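Local coordinates for 27kDa outer membrane protein (Silicibacter pomeroyi, PDB 3GYK) that probably acts as a thiol-disulfide oxidoreductase through its DsbA-like thioredoxin domain, the part of the longer protein held in this chain, at residues 12-16 and 125-129; 29-33 and 88-92. All coordinates share one frame; numbering follows the deposited sequence.

Contact 1 of 2, residues 12-16 and 125-129; sequences PNAPV and EVTAH
In Asn-13 and His-129 the side chain swings away from its own backbone nitrogen and reaches the other segment's main chain: chi1 is -162° in Asn-13 and 175° in His-129. The first torsion sends the amide of Asn-13 to the backbone of helix 124-140. The second sends the imidazole to the backbone of the loop 12-16. Two hydrogen bonds result, each from a side chain to a main-chain carbonyl. Asn-13 ND2 donates to Glu-125 O at 2.9 Å, and at 172° the bond is nearly straight. The acceptor lies in the amide plane. Glu-125 O also takes the helical bond from His-129 N, at 3.0 Å. The two donors reach it from opposite faces of the carbonyl plane. In return, His-129 ND1 donates to Asn-13 O at 2.8 Å. That oxygen sits at the edge of the ring, near its plane, although the donor is tilted from the carbonyl plane of Asn-13.

The amide of Asn-13 and the imidazole stand almost perpendicular. Ala-14 CA meets the ring edge, 3.9 Å from His-129 CE1. Pro-15 CD touches the same carbon. With an alanine here in place of Asn-13, Glu-125 O is likely to lose its second donor, and Arg-79 the acceptor it finds in Asn-13 OD1.

The far nitrogen of the ring, NE2, is bonded to the backbone N of Glu-60, at the end of strand 54-60. Pro-15 bonds by its backbone to Tyr-58 of the same strand. With ND1 giving a proton and NE2 accepting one, the buried His-129 is probably neutral with its proton on ND1, and its rotation is fixed from both ends.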
loop_
_atom_site.group_PDB
_atom_site.type_symbol
_atom_site.label_atom_id
_atom_site.label_comp_id
_atom_site.label_asym_id
_atom_site.label_seq_id
_atom_site.Cartn_x
_atom_site.Cartn_y
_atom_site.Cartn_z
ATOM N N PRO A 12 -5.027 12.666 2.226
ATOM C CA PRO A 12 -4.386 13.017 0.937
ATOM C C PRO A 12 -2.963 12.493 0.783
ATOM O O PRO A 12 -2.454 12.420 -0.354
ATOM C CB PRO A 12 -4.391 14.546 0.940
ATOM C CG PRO A 12 -4.654 14.941 2.314
ATOM C CD PRO A 12 -5.386 13.853 3.009
ATOM N N ASN A 13 -2.340 12.116 1.897
ATOM C CA ASN A 13 -0.959 11.633 1.890
ATOM C C ASN A 13 -0.903 10.102 1.749
ATOM O O ASN A 13 0.160 9.495 1.865
ATOM C CB ASN A 13 -0.213 12.142 3.152
ATOM C CG ASN A 13 1.339 12.057 3.033
ATOM O OD1 ASN A 13 1.919 12.068 1.912
ATOM N ND2 ASN A 13 2.013 12.037 4.198
ATOM N N ALA A 14 -2.055 9.474 1.482
ATOM C CA ALA A 14 -2.080 8.018 1.258
ATOM C C ALA A 14 -2.425 7.750 -0.200
ATOM O O ALA A 14 -3.461 8.233 -0.684
ATOM C CB ALA A 14 -3.129 7.348 2.196
ATOM N N PRO A 15 -1.580 6.980 -0.909
ATOM C CA PRO A 15 -1.911 6.738 -2.320
ATOM C C PRO A 15 -3.278 6.093 -2.538
ATOM O O PRO A 15 -3.707 5.243 -1.761
ATOM C CB PRO A 15 -0.813 5.783 -2.791
ATOM C CG PRO A 15 0.350 6.071 -1.864
ATOM C CD PRO A 15 -0.275 6.395 -0.526
ATOM N N VAL A 16 -3.927 6.498 -3.623
ATOM C CA VAL A 16 -5.198 5.930 -4.024
ATOM C C VAL A 16 -5.024 5.249 -5.385
ATOM O O VAL A 16 -4.571 5.879 -6.346
ATOM C CB VAL A 16 -6.278 7.029 -4.138
ATOM C CG1 VAL A 16 -7.577 6.468 -4.756
ATOM C CG2 VAL A 16 -6.554 7.648 -2.743
ATOM N N GLU A 125 6.949 14.839 4.441
ATOM C CA GLU A 125 5.675 14.137 4.150
ATOM C C GLU A 125 5.861 12.598 4.106
ATOM O O GLU A 125 4.926 11.848 4.391
ATOM C CB GLU A 125 4.989 14.645 2.863
ATOM C CG GLU A 125 5.743 14.293 1.599
ATOM C CD GLU A 125 5.067 14.770 0.314
ATOM O OE1 GLU A 125 3.827 14.926 0.288
ATOM O OE2 GLU A 125 5.791 14.985 -0.683
ATOM N N VAL A 126 7.071 12.136 3.760
ATOM C CA VAL A 126 7.340 10.701 3.685
ATOM C C VAL A 126 7.335 10.127 5.119
ATOM O O VAL A 126 6.623 9.139 5.433
ATOM C CB VAL A 126 8.706 10.418 2.949
ATOM C CG1 VAL A 126 9.123 8.954 3.097
ATOM C CG2 VAL A 126 8.580 10.772 1.457
ATOM N N THR A 127 8.096 10.785 5.986
ATOM C CA THR A 127 8.096 10.467 7.413
ATOM C C THR A 127 6.677 10.517 8.015
ATOM O O THR A 127 6.286 9.592 8.747
ATOM C CB THR A 127 9.018 11.401 8.156
ATOM O OG1 THR A 127 10.347 11.218 7.639
ATOM C CG2 THR A 127 8.997 11.099 9.653
ATOM N N ALA A 128 5.920 11.575 7.675
ATOM C CA ALA A 128 4.555 11.745 8.178
ATOM C C ALA A 128 3.667 10.568 7.763
ATOM O O ALA A 128 2.878 10.069 8.591
ATOM C CB ALA A 128 3.928 13.109 7.750
ATOM N N HIS A 129 3.786 10.107 6.520
ATOM C CA HIS A 129 2.967 8.950 6.082
ATOM C C HIS A 129 3.293 7.710 6.918
ATOM O O HIS A 129 2.414 7.038 7.461
ATOM C CB HIS A 129 3.169 8.631 4.607
ATOM C CG HIS A 129 2.442 7.399 4.157
ATOM N ND1 HIS A 129 1.263 7.456 3.446
ATOM C CD2 HIS A 129 2.694 6.079 4.365
ATOM C CE1 HIS A 129 0.837 6.222 3.205
ATOM N NE2 HIS A 129 1.679 5.371 3.767
#

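Contact 2 of 2, residues 29-33 and 88-92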
loop_
_atom_site.group_PDB
_atom_site.type_symbol
_atom_site.label_atom_id
_atom_site.label_comp_id
_atom_site.label_asym_id
_atom_site.label_seq_id
_atom_site.Cartn_x
_atom_site.Cartn_y
_atom_site.Cartn_z
ATOM N N PHE A 29 -2.267 -2.464 4.390
ATOM C CA PHE A 29 -1.038 -2.105 5.110
ATOM C C PHE A 29 -0.013 -3.158 4.691
ATOM O O PHE A 29 -0.263 -4.370 4.826
ATOM C CB PHE A 29 -1.268 -2.243 6.618
ATOM C CG PHE A 29 -2.109 -1.126 7.246
ATOM C CD1 PHE A 29 -1.538 -0.231 8.157
ATOM C CD2 PHE A 29 -3.491 -1.020 6.968
ATOM C CE1 PHE A 29 -2.298 0.772 8.769
ATOM C CE2 PHE A 29 -4.270 -0.022 7.582
ATOM C CZ PHE A 29 -3.682 0.885 8.464
ATOM N N PHE A 30 1.160 -2.729 4.230
ATOM C CA PHE A 30 2.105 -3.707 3.675
ATOM C C PHE A 30 3.569 -3.272 3.838
ATOM O O PHE A 30 3.856 -2.103 4.150
ATOM C CB PHE A 30 1.822 -3.907 2.164
ATOM C CG PHE A 30 1.877 -2.626 1.379
ATOM C CD1 PHE A 30 3.093 -2.105 0.965
ATOM C CD2 PHE A 30 0.701 -1.912 1.101
ATOM C CE1 PHE A 30 3.158 -0.902 0.260
ATOM C CE2 PHE A 30 0.762 -0.685 0.410
ATOM C CZ PHE A 30 1.986 -0.195 -0.018
ATOM N N ASP A 31 4.461 -4.249 3.607
ATOM C CA ASP A 31 5.930 -4.084 3.724
ATOM C C ASP A 31 6.492 -4.837 2.522
ATOM O O ASP A 31 6.070 -5.970 2.246
ATOM C CB ASP A 31 6.377 -4.705 5.064
ATOM C CG ASP A 31 7.886 -4.652 5.295
ATOM O OD1 ASP A 31 8.633 -5.193 4.447
ATOM O OD2 ASP A 31 8.308 -4.114 6.349
ATOM N N TYR A 32 7.444 -4.217 1.809
ATOM C CA TYR A 32 7.976 -4.801 0.564
ATOM C C TYR A 32 8.784 -6.083 0.744
ATOM O O TYR A 32 9.025 -6.768 -0.227
ATOM C CB TYR A 32 8.771 -3.771 -0.286
ATOM C CG TYR A 32 7.869 -2.694 -0.832
ATOM C CD1 TYR A 32 7.002 -2.963 -1.906
ATOM C CD2 TYR A 32 7.861 -1.417 -0.269
ATOM C CE1 TYR A 32 6.118 -1.972 -2.397
ATOM C CE2 TYR A 32 6.990 -0.405 -0.760
ATOM C CZ TYR A 32 6.132 -0.694 -1.817
ATOM O OH TYR A 32 5.274 0.295 -2.258
ATOM N N ASN A 33 9.151 -6.421 1.987
ATOM C CA ASN A 33 9.861 -7.646 2.272
ATOM C C ASN A 33 9.007 -8.727 2.933
ATOM O O ASN A 33 9.513 -9.802 3.313
ATOM C CB ASN A 33 11.086 -7.330 3.119
ATOM C CG ASN A 33 12.224 -6.750 2.274
ATOM O OD1 ASN A 33 12.578 -7.326 1.246
ATOM N ND2 ASN A 33 12.790 -5.623 2.701
ATOM N N HIS A 88 5.473 0.572 -7.087
ATOM C CA HIS A 88 4.890 -0.343 -6.116
ATOM C C HIS A 88 4.761 -1.761 -6.664
ATOM O O HIS A 88 5.193 -2.712 -6.007
ATOM C CB HIS A 88 3.514 0.150 -5.631
ATOM C CG HIS A 88 2.793 -0.856 -4.804
ATOM N ND1 HIS A 88 3.007 -0.984 -3.454
ATOM C CD2 HIS A 88 1.900 -1.818 -5.141
ATOM C CE1 HIS A 88 2.268 -1.972 -2.982
ATOM N NE2 HIS A 88 1.590 -2.501 -3.989
ATOM N N TRP A 89 4.161 -1.905 -7.852
ATOM C CA TRP A 89 3.988 -3.222 -8.448
ATOM C C TRP A 89 5.346 -3.870 -8.726
ATOM O O TRP A 89 5.500 -5.083 -8.544
ATOM C CB TRP A 89 3.163 -3.182 -9.760
ATOM C CG TRP A 89 1.710 -2.704 -9.613
ATOM C CD1 TRP A 89 1.076 -1.768 -10.405
ATOM C CD2 TRP A 89 0.741 -3.113 -8.630
ATOM N NE1 TRP A 89 -0.229 -1.585 -9.972
ATOM C CE2 TRP A 89 -0.458 -2.395 -8.890
ATOM C CE3 TRP A 89 0.752 -4.041 -7.569
ATOM C CZ2 TRP A 89 -1.625 -2.564 -8.116
ATOM C CZ3 TRP A 89 -0.419 -4.207 -6.792
ATOM C CH2 TRP A 89 -1.587 -3.470 -7.080
ATOM N N ALA A 90 6.321 -3.066 -9.147
ATOM C CA ALA A 90 7.636 -3.613 -9.535
ATOM C C ALA A 90 8.423 -4.096 -8.310
ATOM O O ALA A 90 9.092 -5.150 -8.352
ATOM C CB ALA A 90 8.439 -2.594 -10.339
ATOM N N LEU A 91 8.355 -3.316 -7.229
ATOM C CA LEU A 91 8.949 -3.695 -5.946
ATOM C C LEU A 91 8.290 -4.929 -5.386
ATOM O O LEU A 91 8.956 -5.876 -5.011
ATOM C CB LEU A 91 8.830 -2.564 -4.922
ATOM C CG LEU A 91 9.698 -1.327 -5.169
ATOM C CD1 LEU A 91 9.282 -0.170 -4.276
ATOM C CD2 LEU A 91 11.176 -1.688 -4.955
HETATM N N MSE A 92 6.967 -4.905 -5.311
HETATM C CA MSE A 92 6.232 -6.013 -4.721
HETATM C C MSE A 92 6.368 -7.308 -5.543
HETATM O O MSE A 92 6.261 -8.419 -4.990
HETATM C CB MSE A 92 4.774 -5.568 -4.460
HETATM C CG MSE A 92 4.026 -6.373 -3.473
HETATM SE SE MSE A 92 4.867 -6.456 -1.702
HETATM C CE MSE A 92 4.212 -4.847 -0.856
#
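Tyr-32, Met-92 and His-88 carry this contact of the thioredoxin fold, where the end of strand 24-30 meets helix 84-92. With Phe-30, Tyr-32 and His-88 form an aromatic cluster. Leu-91 CD1 lies over the centre of the Tyr-32 ring in a CH-pi contact, 4.0 Å from the centroid. Leu-91 CB packs against Tyr-32 CD1. Met-92 is a selenomethionine. Its chain bends at chi2 and chi3 (58° and 85°), which carries the methyl toward the rings of Phe-30 and Tyr-32: CE is 3.5 Å from Phe-30 CD1 and equally near Tyr-32 CD1. SE makes an oblique Met-aromatic contact with Tyr-32.

His-88 turns its edge to a face of Phe-30, in an offset edge-to-face pair with planes at 67°. Phe-30 also touches Cys-37 of a CxxC sequence at the start of helix 35-50, consistent with a thioredoxin-type redox site. Through Phe-30 the cluster lies beside that probable site. Beyond the contact, Tyr-32 OH is hydrogen-bonded to Glu-60 OE2, so the buried hydroxyl has two partners. The other is His-88: its ND1 donates to Tyr-32 OH at 2.9 Å, with the oxygen close to the imidazole plane.

Overall arrangement
The two contacts lie in one thioredoxin-like domain, with centres 15 Å apart and nearest atoms about 7 Å apart, so they do not touch. Along the chain the order is 12-16, 29-33, 88-92, 125-129; both halves of contact 2 fall between those of contact 1. Contact 1 ties the loop before strand 16-18 to helix 124-140. Contact 2 joins the end of the central strand 24-30 to helix 84-92. Strand 54-60, between 16-18 and 24-30 in the sheet, links them: Glu-60 meets contact 1 through its backbone N and contact 2 through its carboxylate. One contact fastens the N-terminal loop, the other packs the core near the probable CxxC redox site.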